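Local coordinates for putative uncharacterized protein (Chaetomium thermophilum, PDB 5IJP) that binds inositol hexakisphosphate through the SPX domain of Vtc4, and probably serves as an inositol polyphosphate sensor in phosphate homeostasis, at residues A[27-32]-A[149-154]; A[57-62]-A[154-159]; A[76-81]-A[167-172]. All blocks are in the same frame, centred on the assembly; numbering follows the deposited sequence.

Contact 1 (A[27-32]-A[149-154]). With IHP (inositol hexakisphosphate), chain C.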
loop_
_atom_site.group_PDB
_atom_site.type_symbol
_atom_site.label_atom_id
_atom_site.label_comp_id
_atom_site.label_asym_id
_atom_site.label_seq_id
_atom_site.Cartn_x
_atom_site.Cartn_y
_atom_site.Cartn_z
ATOM N N ALA A 27 -19.217 2.010 8.649
ATOM C CA ALA A 27 -20.314 1.502 9.474
ATOM C C ALA A 27 -20.092 1.831 10.954
ATOM O O ALA A 27 -21.062 2.059 11.679
ATOM C CB ALA A 27 -20.454 -0.001 9.287
ATOM N N ASP A 28 -18.814 1.866 11.389
ATOM C CA ASP A 28 -18.394 2.183 12.757
ATOM C C ASP A 28 -18.688 3.649 13.108
ATOM O O ASP A 28 -18.968 3.953 14.269
ATOM C CB ASP A 28 -16.900 1.872 12.942
ATOM C CG ASP A 28 -16.458 1.825 14.389
ATOM O OD1 ASP A 28 -16.653 0.773 15.035
ATOM O OD2 ASP A 28 -15.908 2.837 14.874
ATOM N N LEU A 29 -18.631 4.545 12.099
ATOM C CA LEU A 29 -18.901 5.982 12.236
ATOM C C LEU A 29 -20.384 6.259 12.493
ATOM O O LEU A 29 -20.720 7.272 13.111
ATOM C CB LEU A 29 -18.439 6.744 10.981
ATOM C CG LEU A 29 -16.931 6.827 10.736
ATOM C CD1 LEU A 29 -16.636 7.254 9.313
ATOM C CD2 LEU A 29 -16.267 7.774 11.711
ATOM N N LYS A 30 -21.262 5.365 12.006
ATOM C CA LYS A 30 -22.715 5.453 12.162
ATOM C C LYS A 30 -23.155 4.907 13.530
ATOM O O LYS A 30 -24.270 5.198 13.973
ATOM C CB LYS A 30 -23.430 4.686 11.027
ATOM C CG LYS A 30 -23.052 5.117 9.605
ATOM C CD LYS A 30 -23.879 6.296 9.098
ATOM C CE LYS A 30 -23.450 6.723 7.717
ATOM N NZ LYS A 30 -24.231 7.890 7.236
ATOM N N ARG A 31 -22.280 4.123 14.196
ATOM C CA ARG A 31 -22.540 3.500 15.495
ATOM C C ARG A 31 -22.147 4.392 16.690
ATOM O O ARG A 31 -21.315 4.004 17.517
ATOM C CB ARG A 31 -21.883 2.107 15.577
ATOM C CG ARG A 31 -22.613 1.030 14.781
ATOM C CD ARG A 31 -21.913 -0.315 14.856
ATOM N NE ARG A 31 -20.741 -0.379 13.979
ATOM C CZ ARG A 31 -20.007 -1.470 13.783
ATOM N NH1 ARG A 31 -20.315 -2.607 14.396
ATOM N NH2 ARG A 31 -18.961 -1.435 12.967
ATOM N N ALA A 32 -22.767 5.584 16.783
ATOM C CA ALA A 32 -22.545 6.533 17.878
ATOM C C ALA A 32 -23.376 6.105 19.095
ATOM O O ALA A 32 -24.503 5.633 18.927
ATOM C CB ALA A 32 -22.929 7.936 17.439
ATOM N N ASP A 149 -13.882 13.293 10.290
ATOM C CA ASP A 149 -13.828 14.721 10.618
ATOM C C ASP A 149 -15.077 15.484 10.159
ATOM O O ASP A 149 -15.439 16.485 10.781
ATOM C CB ASP A 149 -12.558 15.358 10.024
ATOM C CG ASP A 149 -11.237 14.826 10.564
ATOM O OD1 ASP A 149 -11.250 13.782 11.259
ATOM O OD2 ASP A 149 -10.192 15.452 10.292
ATOM N N LYS A 150 -15.731 15.009 9.079
ATOM C CA LYS A 150 -16.937 15.615 8.510
ATOM C C LYS A 150 -18.231 15.128 9.172
ATOM O O LYS A 150 -19.145 15.931 9.358
ATOM C CB LYS A 150 -16.993 15.395 6.989
ATOM C CG LYS A 150 -16.139 16.378 6.190
ATOM C CD LYS A 150 -16.055 16.015 4.702
ATOM C CE LYS A 150 -17.209 16.529 3.866
ATOM N NZ LYS A 150 -17.133 17.998 3.648
ATOM N N MET A 151 -18.316 13.826 9.513
ATOM C CA MET A 151 -19.504 13.222 10.128
ATOM C C MET A 151 -19.622 13.487 11.630
ATOM O O MET A 151 -20.679 13.925 12.089
ATOM C CB MET A 151 -19.553 11.706 9.870
ATOM C CG MET A 151 -20.021 11.329 8.487
ATOM S SD MET A 151 -20.158 9.532 8.328
ATOM C CE MET A 151 -20.792 9.409 6.684
ATOM N N THR A 152 -18.553 13.191 12.392
ATOM C CA THR A 152 -18.522 13.308 13.853
ATOM C C THR A 152 -18.273 14.730 14.360
ATOM O O THR A 152 -18.914 15.155 15.324
ATOM C CB THR A 152 -17.504 12.316 14.460
ATOM O OG1 THR A 152 -16.175 12.808 14.273
ATOM C CG2 THR A 152 -17.629 10.903 13.889
ATOM N N GLY A 153 -17.328 15.425 13.733
ATOM C CA GLY A 153 -16.907 16.763 14.131
ATOM C C GLY A 153 -15.542 16.731 14.789
ATOM O O GLY A 153 -14.828 17.738 14.799
ATOM N N TRP A 154 -15.177 15.555 15.340
ATOM C CA TRP A 154 -13.897 15.279 15.993
ATOM C C TRP A 154 -12.844 15.120 14.893
ATOM O O TRP A 154 -13.069 14.375 13.937
ATOM C CB TRP A 154 -13.987 13.983 16.827
ATOM C CG TRP A 154 -14.967 14.009 17.968
ATOM C CD1 TRP A 154 -16.319 14.185 17.889
ATOM C CD2 TRP A 154 -14.683 13.717 19.343
ATOM N NE1 TRP A 154 -16.883 14.095 19.139
ATOM C CE2 TRP A 154 -15.902 13.798 20.051
ATOM C CE3 TRP A 154 -13.507 13.422 20.055
ATOM C CZ2 TRP A 154 -15.981 13.594 21.433
ATOM C CZ3 TRP A 154 -13.586 13.224 21.424
ATOM C CH2 TRP A 154 -14.812 13.305 22.098
HETATM C C1 IHP C . -21.200 8.311 1.050
HETATM C C2 IHP C . -20.598 8.515 -0.333
HETATM C C3 IHP C . -20.086 7.211 -0.930
HETATM C C4 IHP C . -21.160 6.130 -0.920
HETATM C C5 IHP C . -21.755 5.928 0.467
HETATM C C6 IHP C . -22.280 7.238 1.038
HETATM O O11 IHP C . -21.806 9.555 1.460
HETATM P P1 IHP C . -21.764 10.325 2.891
HETATM O O21 IHP C . -22.240 11.732 2.733
HETATM O O31 IHP C . -22.647 9.503 3.833
HETATM O O41 IHP C . -20.318 10.241 3.388
HETATM O O12 IHP C . -19.486 9.427 -0.212
HETATM P P2 IHP C . -19.321 10.871 -0.963
HETATM O O22 IHP C . -19.894 11.911 0.003
HETATM O O32 IHP C . -20.007 10.878 -2.293
HETATM O O42 IHP C . -17.813 11.112 -1.077
HETATM O O13 IHP C . -18.948 6.756 -0.166
HETATM P P3 IHP C . -17.389 6.671 -0.569
HETATM O O23 IHP C . -16.999 5.249 -0.770
HETATM O O33 IHP C . -17.185 7.525 -1.824
HETATM O O43 IHP C . -16.632 7.337 0.577
HETATM O O14 IHP C . -20.561 4.888 -1.345
HETATM P P4 IHP C . -20.596 4.262 -2.876
HETATM O O24 IHP C . -19.228 3.608 -3.089
HETATM O O34 IHP C . -21.723 3.293 -3.011
HETATM O O44 IHP C . -20.709 5.440 -3.853
HETATM O O15 IHP C . -22.864 5.012 0.349
HETATM P P5 IHP C . -23.089 3.523 0.888
HETATM O O25 IHP C . -22.222 3.358 2.143
HETATM O O35 IHP C . -22.538 2.591 -0.196
HETATM O O45 IHP C . -24.540 3.293 1.159
HETATM O O16 IHP C . -22.686 7.001 2.404
HETATM P P6 IHP C . -24.041 6.499 3.091
HETATM O O26 IHP C . -25.029 6.171 1.962
HETATM O O36 IHP C . -24.559 7.542 4.026
HETATM O O46 IHP C . -23.687 5.192 3.805
#
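Leu-29 meets Thr-152 and Met-151 where helix 22-30 passes the end of helix 110-151. This apolar side is the more enclosed one, and Leu-29 is buried. Its CD2 branch touches CG2 of Thr-152 at 4.0 Å, the two side chains crossing at about a right angle. Its CB lies 4.2 Å from SD of Met-151. Phe-58 of helix 52-97 also packs on Leu-29, as do Lys-147 and His-148.

Thr-152 has two roles. Its methyl faces Leu-29, while OG1 bonds to the carbonyl O of His-148 and accepts from the backbone N of Trp-154 at 3.1 Å, which makes an ST turn. With chi1 at 77°, OG1 sits between the backbone N and the carbonyl carbon, and CG2 is left to face Leu-29. Cutting the side chain back to an alanine would probably deprive Leu-29 CD2 of its methyl partner and the Trp-154 N-H of its acceptor, and so weaken the turn.

Toward the ligand, Lys-30 is exposed and Met-151 partly exposed. Lys-30 starts away from helix 110-151, but its chain bends at chi2 (-86°), and NZ comes to 3.8 Å from CE of Met-151. NZ also donates to phosphate oxygen O36 of inositol hexakisphosphate at 3.2 Å. CE of Met-151, at the end of an extended chain, lies beside O31 and O41 of another phosphate. Lys-26, Lys-147 and Tyr-22 bond to the same ligand. The chemistry implies a basic pocket edge: a lysine pairs with phosphate, and an apolar contact behind it joins the two helices that line the site.

Contact 2 (A[57-62]-A[154-159]); sequences RFVSKL and WRLKPV
Val-59 and Leu-156 come nearest in the backbone, with 8.6 Å between their CA atoms, where a turn of helix 52-97 faces the loop that leads into helix 157-165. The contact is small, apolar packing within the alpha-helical bundle of the SPX domain. A single side chain, Leu-156, reaches across and is met by three residues of the helix.

The two methyls of Leu-156 divide the work. CD1 comes to the edge of the Phe-58 ring, near its plane, and lies 3.8 Å from CD2 of Phe-58. It is not stacked on a face of the ring. The same methyl is 4.4 Å from CD2 of Leu-62, one helical turn further on. The other methyl, CD2, sits 3.8 Å from CG2 of Val-59, and CD1 is almost as near to that CG2. Leu-156 thus meets side chains at positions 58, 59 and 62, which share one side of the helix. Phe-58 holds CG opposite its backbone N (chi1 -174°), which swings the ring out beside Leu-156. In Val-59 the branch that touches is CG2, anti to the carbonyl carbon.

Other side chains enclose this packing. The ring of Phe-58 also meets that of His-148, with planes only about 5° apart, and Leu-25 and Leu-29 of helix 22-30 pack on it. The Phe-58 side chain lies about 11 Å from the inositol hexakisphosphate.

All the contacts between 57-62 and 154-159 are van der Waals. The hydrogen bond from Leu-156 N to OD1 of Asp-149, at the end of helix 110-151, probably steadies the loop, while the leucine side chain adds only apolar contact and stays partly exposed.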
loop_
_atom_site.group_PDB
_atom_site.type_symbol
_atom_site.label_atom_id
_atom_site.label_comp_id
_atom_site.label_asym_id
_atom_site.label_seq_id
_atom_site.Cartn_x
_atom_site.Cartn_y
_atom_site.Cartn_z
ATOM N N ARG A 57 -12.733 3.617 20.232
ATOM C CA ARG A 57 -13.106 2.406 19.500
ATOM C C ARG A 57 -12.709 2.531 18.022
ATOM O O ARG A 57 -12.178 1.572 17.457
ATOM C CB ARG A 57 -14.620 2.146 19.647
ATOM C CG ARG A 57 -15.110 0.839 19.020
ATOM C CD ARG A 57 -16.627 0.737 18.967
ATOM N NE ARG A 57 -17.227 1.738 18.080
ATOM C CZ ARG A 57 -18.018 2.726 18.489
ATOM N NH1 ARG A 57 -18.328 2.850 19.774
ATOM N NH2 ARG A 57 -18.514 3.589 17.614
ATOM N N PHE A 58 -12.964 3.707 17.406
ATOM C CA PHE A 58 -12.646 3.978 16.002
ATOM C C PHE A 58 -11.140 4.028 15.741
ATOM O O PHE A 58 -10.690 3.431 14.764
ATOM C CB PHE A 58 -13.347 5.255 15.498
ATOM C CG PHE A 58 -13.182 5.527 14.019
ATOM C CD1 PHE A 58 -13.901 4.800 13.076
ATOM C CD2 PHE A 58 -12.324 6.523 13.569
ATOM C CE1 PHE A 58 -13.747 5.051 11.709
ATOM C CE2 PHE A 58 -12.176 6.778 12.202
ATOM C CZ PHE A 58 -12.890 6.041 11.282
ATOM N N VAL A 59 -10.371 4.725 16.609
ATOM C CA VAL A 59 -8.908 4.856 16.502
ATOM C C VAL A 59 -8.240 3.476 16.579
ATOM O O VAL A 59 -7.384 3.177 15.745
ATOM C CB VAL A 59 -8.316 5.882 17.513
ATOM C CG1 VAL A 59 -6.788 5.901 17.477
ATOM C CG2 VAL A 59 -8.862 7.281 17.253
ATOM N N SER A 60 -8.676 2.626 17.536
ATOM C CA SER A 60 -8.178 1.258 17.719
ATOM C C SER A 60 -8.452 0.395 16.482
ATOM O O SER A 60 -7.580 -0.371 16.071
ATOM C CB SER A 60 -8.799 0.621 18.959
ATOM O OG SER A 60 -8.415 1.316 20.134
ATOM N N LYS A 61 -9.648 0.550 15.874
ATOM C CA LYS A 61 -10.058 -0.166 14.663
ATOM C C LYS A 61 -9.287 0.338 13.438
ATOM O O LYS A 61 -8.955 -0.459 12.559
ATOM C CB LYS A 61 -11.572 -0.028 14.441
ATOM N N LEU A 62 -9.000 1.655 13.390
ATOM C CA LEU A 62 -8.259 2.306 12.306
ATOM C C LEU A 62 -6.771 1.937 12.352
ATOM O O LEU A 62 -6.172 1.710 11.298
ATOM C CB LEU A 62 -8.450 3.835 12.372
ATOM C CG LEU A 62 -7.939 4.671 11.193
ATOM C CD1 LEU A 62 -8.842 4.530 9.974
ATOM C CD2 LEU A 62 -7.839 6.130 11.581
ATOM N N TRP A 154 -15.177 15.555 15.340
ATOM C CA TRP A 154 -13.897 15.279 15.993
ATOM C C TRP A 154 -12.844 15.120 14.893
ATOM O O TRP A 154 -13.069 14.375 13.937
ATOM C CB TRP A 154 -13.987 13.983 16.827
ATOM C CG TRP A 154 -14.967 14.009 17.968
ATOM C CD1 TRP A 154 -16.319 14.185 17.889
ATOM C CD2 TRP A 154 -14.683 13.717 19.343
ATOM N NE1 TRP A 154 -16.883 14.095 19.139
ATOM C CE2 TRP A 154 -15.902 13.798 20.051
ATOM C CE3 TRP A 154 -13.507 13.422 20.055
ATOM C CZ2 TRP A 154 -15.981 13.594 21.433
ATOM C CZ3 TRP A 154 -13.586 13.224 21.424
ATOM C CH2 TRP A 154 -14.812 13.305 22.098
ATOM N N ARG A 155 -11.715 15.837 15.009
ATOM C CA ARG A 155 -10.653 15.786 14.003
ATOM C C ARG A 155 -9.560 14.770 14.328
ATOM O O ARG A 155 -9.013 14.782 15.432
ATOM C CB ARG A 155 -10.068 17.182 13.742
ATOM C CG ARG A 155 -10.786 17.928 12.625
ATOM C CD ARG A 155 -10.661 19.431 12.772
ATOM N NE ARG A 155 -11.707 19.982 13.636
ATOM C CZ ARG A 155 -12.859 20.480 13.199
ATOM N NH1 ARG A 155 -13.129 20.509 11.899
ATOM N NH2 ARG A 155 -13.750 20.957 14.057
ATOM N N LEU A 156 -9.260 13.884 13.357
ATOM C CA LEU A 156 -8.227 12.850 13.460
ATOM C C LEU A 156 -7.036 13.111 12.533
ATOM O O LEU A 156 -5.975 12.509 12.714
ATOM C CB LEU A 156 -8.800 11.443 13.208
ATOM C CG LEU A 156 -9.184 10.617 14.439
ATOM C CD1 LEU A 156 -9.710 9.255 14.031
ATOM C CD2 LEU A 156 -8.014 10.444 15.402
ATOM N N LYS A 157 -7.214 14.021 11.558
ATOM C CA LYS A 157 -6.216 14.409 10.562
ATOM C C LYS A 157 -4.896 14.988 11.140
ATOM O O LYS A 157 -3.859 14.606 10.599
ATOM C CB LYS A 157 -6.825 15.375 9.529
ATOM C CG LYS A 157 -6.145 15.328 8.160
ATOM C CD LYS A 157 -6.929 16.085 7.081
ATOM C CE LYS A 157 -8.009 15.260 6.410
ATOM N NZ LYS A 157 -7.446 14.211 5.518
ATOM N N PRO A 158 -4.863 15.861 12.196
ATOM C CA PRO A 158 -3.569 16.410 12.659
ATOM C C PRO A 158 -2.429 15.416 12.919
ATOM O O PRO A 158 -1.298 15.717 12.535
ATOM C CB PRO A 158 -3.942 17.165 13.934
ATOM C CG PRO A 158 -5.332 17.592 13.708
ATOM C CD PRO A 158 -5.981 16.465 12.955
ATOM N N VAL A 159 -2.702 14.253 13.547
ATOM C CA VAL A 159 -1.634 13.278 13.822
ATOM C C VAL A 159 -1.594 12.142 12.784
ATOM O O VAL A 159 -0.529 11.560 12.574
ATOM C CB VAL A 159 -1.603 12.726 15.278
ATOM C CG1 VAL A 159 -1.442 13.847 16.302
ATOM C CG2 VAL A 159 -2.812 11.847 15.598
#

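Contact 3 (A[76-81]-A[167-172]); sequences KAMEIS and KPFYKE
Ala-77 and Tyr-170 make the apolar part of this contact, in which a turn of helix 52-97 faces the segment leading into helix 171-190. The CB of Ala-77 approaches the phenol ring obliquely, 3.7 Å from CE1 and 4.0 Å from CD1 of Tyr-170. Both residues are buried, and the small alanine lets the ring come close to the helix. The ring gets there because chi1 of Tyr-170 is 63°, with CG between the backbone N and the carbonyl carbon.

The second kind of interaction is Met-aromatic. SD of Met-78 lies 4.2 Å from CZ of Phe-169 and 5.5 Å from the centroid of that ring. It stands 65° off the ring normal, an oblique approach. Met-78 and Phe-169 are both exposed.

The two aromatic residues also touch each other. Edge atom CD2 of Tyr-170 stands 3.9 Å above the plane of the Phe-169 ring, offset toward its rim. In turn CE2 of Phe-169 lies at the edge of the Tyr-170 ring, in its plane. Each ring meets its own partner on helix 52-97.

Hydrogen bonding between Ala-77 and Ser-81 lies within helix 52-97. The carbonyl O of Ala-77 accepts twice, from the backbone N of Ser-81 and from its OG at 3.1 Å. The two donors come from opposite faces of the carbonyl plane.

Around the contact, Tyr-174 of helix 171-190 continues the packing onto Ala-77, Ile-80 and Ser-81. A turn earlier in helix 52-97, Gln-74 touches both rings and Gln-73 touches Tyr-170. Leu-130 of helix 110-151 covers Ala-77 from that helix. This is packing within the alpha-helical bundle of the SPX domain: helix 52-97 lies here against both helix 110-151 and the segment leading into helix 171-190.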
loop_
_atom_site.group_PDB
_atom_site.type_symbol
_atom_site.label_atom_id
_atom_site.label_comp_id
_atom_site.label_asym_id
_atom_site.label_seq_id
_atom_site.Cartn_x
_atom_site.Cartn_y
_atom_site.Cartn_z
ATOM N N LYS A 76 5.916 -7.950 0.938
ATOM C CA LYS A 76 6.001 -7.890 -0.520
ATOM C C LYS A 76 7.218 -7.107 -1.031
ATOM O O LYS A 76 7.907 -7.604 -1.923
ATOM C CB LYS A 76 4.692 -7.363 -1.133
ATOM C CG LYS A 76 4.511 -7.721 -2.608
ATOM C CD LYS A 76 3.931 -9.126 -2.821
ATOM C CE LYS A 76 4.466 -9.795 -4.068
ATOM N NZ LYS A 76 3.957 -9.166 -5.317
ATOM N N ALA A 77 7.493 -5.910 -0.465
ATOM C CA ALA A 77 8.629 -5.062 -0.857
ATOM C C ALA A 77 9.977 -5.730 -0.595
ATOM O O ALA A 77 10.879 -5.623 -1.428
ATOM C CB ALA A 77 8.563 -3.723 -0.146
ATOM N N MET A 78 10.105 -6.426 0.551
ATOM C CA MET A 78 11.318 -7.142 0.945
ATOM C C MET A 78 11.564 -8.356 0.057
ATOM O O MET A 78 12.720 -8.675 -0.226
ATOM C CB MET A 78 11.257 -7.540 2.417
ATOM C CG MET A 78 11.751 -6.451 3.344
ATOM S SD MET A 78 11.406 -6.764 5.092
ATOM C CE MET A 78 12.235 -8.312 5.318
ATOM N N GLU A 79 10.477 -9.017 -0.396
ATOM C CA GLU A 79 10.530 -10.159 -1.313
ATOM C C GLU A 79 10.988 -9.673 -2.689
ATOM O O GLU A 79 11.752 -10.370 -3.354
ATOM C CB GLU A 79 9.164 -10.854 -1.408
ATOM C CG GLU A 79 8.932 -11.879 -0.310
ATOM C CD GLU A 79 7.501 -12.340 -0.089
ATOM O OE1 GLU A 79 6.573 -11.760 -0.701
ATOM O OE2 GLU A 79 7.307 -13.272 0.723
ATOM N N ILE A 80 10.545 -8.457 -3.089
ATOM C CA ILE A 80 10.918 -7.792 -4.341
ATOM C C ILE A 80 12.408 -7.405 -4.285
ATOM O O ILE A 80 13.128 -7.645 -5.254
ATOM C CB ILE A 80 9.963 -6.598 -4.660
ATOM C CG1 ILE A 80 8.580 -7.112 -5.129
ATOM C CG2 ILE A 80 10.562 -5.643 -5.703
ATOM C CD1 ILE A 80 7.405 -6.128 -4.954
ATOM N N SER A 81 12.869 -6.856 -3.134
ATOM C CA SER A 81 14.268 -6.471 -2.893
ATOM C C SER A 81 15.192 -7.692 -2.982
ATOM O O SER A 81 16.308 -7.578 -3.490
ATOM C CB SER A 81 14.416 -5.797 -1.533
ATOM O OG SER A 81 13.738 -4.551 -1.498
ATOM N N LYS A 167 7.836 7.205 6.816
ATOM C CA LYS A 167 8.570 6.248 5.995
ATOM C C LYS A 167 9.147 5.086 6.815
ATOM O O LYS A 167 9.831 5.332 7.812
ATOM C CB LYS A 167 9.674 6.954 5.189
ATOM N N PRO A 168 8.900 3.816 6.404
ATOM C CA PRO A 168 9.468 2.681 7.154
ATOM C C PRO A 168 10.965 2.476 6.888
ATOM O O PRO A 168 11.525 3.123 6.000
ATOM C CB PRO A 168 8.615 1.496 6.701
ATOM C CG PRO A 168 8.151 1.861 5.342
ATOM C CD PRO A 168 8.109 3.357 5.242
ATOM N N PHE A 169 11.611 1.581 7.668
ATOM C CA PHE A 169 13.046 1.274 7.604
ATOM C C PHE A 169 13.538 0.778 6.235
ATOM O O PHE A 169 14.636 1.148 5.818
ATOM C CB PHE A 169 13.446 0.278 8.719
ATOM C CG PHE A 169 13.068 -1.169 8.484
ATOM C CD1 PHE A 169 13.990 -2.072 7.965
ATOM C CD2 PHE A 169 11.788 -1.626 8.771
ATOM C CE1 PHE A 169 13.635 -3.404 7.731
ATOM C CE2 PHE A 169 11.435 -2.959 8.539
ATOM C CZ PHE A 169 12.360 -3.837 8.018
ATOM N N TYR A 170 12.742 -0.073 5.562
ATOM C CA TYR A 170 13.089 -0.682 4.276
ATOM C C TYR A 170 12.945 0.249 3.071
ATOM O O TYR A 170 13.606 0.015 2.060
ATOM C CB TYR A 170 12.291 -1.985 4.052
ATOM C CG TYR A 170 10.789 -1.793 3.965
ATOM C CD1 TYR A 170 10.169 -1.537 2.744
ATOM C CD2 TYR A 170 9.986 -1.902 5.095
ATOM C CE1 TYR A 170 8.791 -1.350 2.659
ATOM C CE2 TYR A 170 8.605 -1.728 5.020
ATOM C CZ TYR A 170 8.012 -1.451 3.800
ATOM O OH TYR A 170 6.650 -1.282 3.720
ATOM N N LYS A 171 12.067 1.274 3.167
ATOM C CA LYS A 171 11.734 2.224 2.097
ATOM C C LYS A 171 12.939 2.850 1.379
ATOM O O LYS A 171 12.905 2.952 0.152
ATOM C CB LYS A 171 10.785 3.325 2.604
ATOM C CG LYS A 171 9.865 3.898 1.522
ATOM C CD LYS A 171 8.708 2.959 1.169
ATOM C CE LYS A 171 8.235 3.155 -0.249
ATOM N NZ LYS A 171 7.201 2.156 -0.627
ATOM N N GLU A 172 13.986 3.256 2.124
ATOM C CA GLU A 172 15.194 3.863 1.552
ATOM C C GLU A 172 15.979 2.857 0.694
ATOM O O GLU A 172 16.418 3.205 -0.404
ATOM C CB GLU A 172 16.084 4.458 2.656
ATOM C CG GLU A 172 17.093 5.475 2.149
ATOM C CD GLU A 172 18.168 5.847 3.150
ATOM O OE1 GLU A 172 18.120 6.982 3.678
ATOM O OE2 GLU A 172 19.063 5.008 3.402
#

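In the fold
From the N terminus, the chain gives the first segments of contacts 1, 2 and 3 in that order, and meets their partners in the same order. Each contact therefore crosses the other two, and none nests. Contact 1 closes the longest loop, bringing helix 22-30 to the end of helix 110-151 at the ligand pocket. Contact 2 closes a loop of 91 residues and joins helix 52-97 to the loop after that end. It shares Trp-154 with contact 1 and touches it. Contact 3 closes one of 85 residues further along helix 52-97, about 26 Å from contact 2 between centres, and ties in helix 171-190. Contacts 1 and 3 lie on opposite sides of the chain's centre.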